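Local coordinates for BRAMP domain protein (Streptomyces davawensis, PDB 5MLD), which catalyses the replacement of the C-8 methyl group of FMN by an amino group, forming 8-demethyl-8-aminoriboflavin-5'-phosphate in roseoflavin biosynthesis, at the interface of chains A and B. Numbering follows the deposited sequence. Chains: chain A/B, BRAMP domain protein.

The interface of chains A and B. Residues chain A 93; chain B 101, 104-105, 108, 144, 148.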
loop_
_atom_site.group_PDB
_atom_site.type_symbol
_atom_site.label_atom_id
_atom_site.label_comp_id
_atom_site.label_asym_id
_atom_site.label_seq_id
_atom_site.Cartn_x
_atom_site.Cartn_y
_atom_site.Cartn_z
ATOM N N LEU A 93 9.613 1.365 -7.651
ATOM C CA LEU A 93 8.641 0.276 -7.544
ATOM C C LEU A 93 7.488 0.640 -6.612
ATOM O O LEU A 93 6.998 -0.216 -5.872
ATOM C CB LEU A 93 9.302 -1.023 -7.063
ATOM C CG LEU A 93 10.720 -1.314 -7.563
ATOM C CD1 LEU A 93 11.304 -2.465 -6.787
ATOM C CD2 LEU A 93 10.707 -1.579 -9.046
ATOM N N HIS B 101 14.085 -5.879 -3.216
ATOM C CA HIS B 101 13.967 -4.517 -3.732
ATOM C C HIS B 101 15.074 -4.197 -4.729
ATOM O O HIS B 101 14.816 -3.633 -5.794
ATOM C CB HIS B 101 14.021 -3.559 -2.545
ATOM C CG HIS B 101 13.385 -2.226 -2.782
ATOM N ND1 HIS B 101 12.837 -1.492 -1.753
ATOM C CD2 HIS B 101 13.236 -1.479 -3.899
ATOM C CE1 HIS B 101 12.364 -0.356 -2.226
ATOM N NE2 HIS B 101 12.607 -0.312 -3.523
ATOM N N LEU B 104 14.569 -6.246 -8.026
ATOM C CA LEU B 104 13.509 -5.681 -8.852
ATOM C C LEU B 104 13.917 -4.334 -9.430
ATOM O O LEU B 104 13.563 -4.014 -10.567
ATOM C CB LEU B 104 12.222 -5.556 -8.044
ATOM C CG LEU B 104 11.630 -6.899 -7.627
ATOM C CD1 LEU B 104 10.507 -6.671 -6.621
ATOM C CD2 LEU B 104 11.133 -7.648 -8.846
ATOM N N GLU B 105 14.653 -3.529 -8.659
ATOM C CA GLU B 105 15.175 -2.278 -9.201
ATOM C C GLU B 105 16.017 -2.544 -10.439
ATOM O O GLU B 105 15.828 -1.909 -11.484
ATOM C CB GLU B 105 15.996 -1.529 -8.144
ATOM C CG GLU B 105 15.164 -0.666 -7.200
ATOM C CD GLU B 105 15.969 -0.142 -6.014
ATOM O OE1 GLU B 105 17.139 -0.569 -5.823
ATOM O OE2 GLU B 105 15.418 0.690 -5.258
ATOM N N ASN B 108 14.081 -3.743 -13.430
ATOM C CA ASN B 108 13.297 -2.675 -14.039
ATOM C C ASN B 108 14.140 -1.750 -14.911
ATOM O O ASN B 108 13.580 -0.855 -15.553
ATOM C CB ASN B 108 12.572 -1.870 -12.952
ATOM C CG ASN B 108 11.229 -2.479 -12.567
ATOM O OD1 ASN B 108 10.172 -1.967 -12.945
ATOM N ND2 ASN B 108 11.265 -3.576 -11.819
ATOM N N THR B 144 2.107 -4.997 -4.268
ATOM C CA THR B 144 3.214 -4.192 -4.783
ATOM C C THR B 144 4.100 -5.001 -5.719
ATOM O O THR B 144 4.480 -4.525 -6.795
ATOM C CB THR B 144 4.043 -3.634 -3.626
ATOM O OG1 THR B 144 3.189 -2.890 -2.754
ATOM C CG2 THR B 144 5.189 -2.739 -4.155
ATOM N N ASN B 148 4.275 -4.792 -10.003
ATOM C CA ASN B 148 5.509 -4.425 -10.681
ATOM C C ASN B 148 5.915 -5.466 -11.718
ATOM O O ASN B 148 6.385 -5.110 -12.805
ATOM C CB ASN B 148 6.635 -4.241 -9.675
ATOM C CG ASN B 148 7.904 -3.767 -10.342
ATOM O OD1 ASN B 148 8.798 -4.559 -10.651
ATOM N ND2 ASN B 148 7.971 -2.466 -10.604
#
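A:Leu93 projects from its loop onto chain B between helices 98-107 and 138-152, burying 102 Å², and its two methyls meet different surroundings. CD2 of A:Leu93 lies over the face of the B:Asn108 amide, 3.5 Å from its ND2, and comes obliquely past the ND2 end of the B:Asn148 amide, 3.3 Å from that nitrogen, raised above its plane but not over its face. The two amides grip each other by reciprocal hydrogen bonds. B:Asn108 ND2 donates almost straight to a lone pair of B:Asn148 OD1 at 2.9 Å, while the return bond from B:Asn148 ND2 to B:Asn108 OD1 is longer, 3.3 Å, and tilted from the carbonyl plane. B:Asn108 ND2 also reaches the main-chain O of B:Leu104 (2.7 Å), so the rotation of this amide is well fixed. With CG anti to the backbone N (chi1 -176°), B:Asn148 extends from helix 138-152 to complete the pair. The other methyl, A:Leu93 CD1, packs tightly on B:Leu104 CB at 3.5 Å, the two leucines crossing at about a right angle. A:Leu93 CD1 also meets B:His101 CD2 at 3.6 Å, approaching obliquely to the imidazole ring. On the main-chain side, the methyl CG2 of B:Thr144 touches the carbonyl O of A:Leu93. The packing, repeated by the two-fold axis, joins two subunits of the homotetramer; as A:Leu93 belongs to an FMN-binding segment, it may also steady the loop at the flavin site.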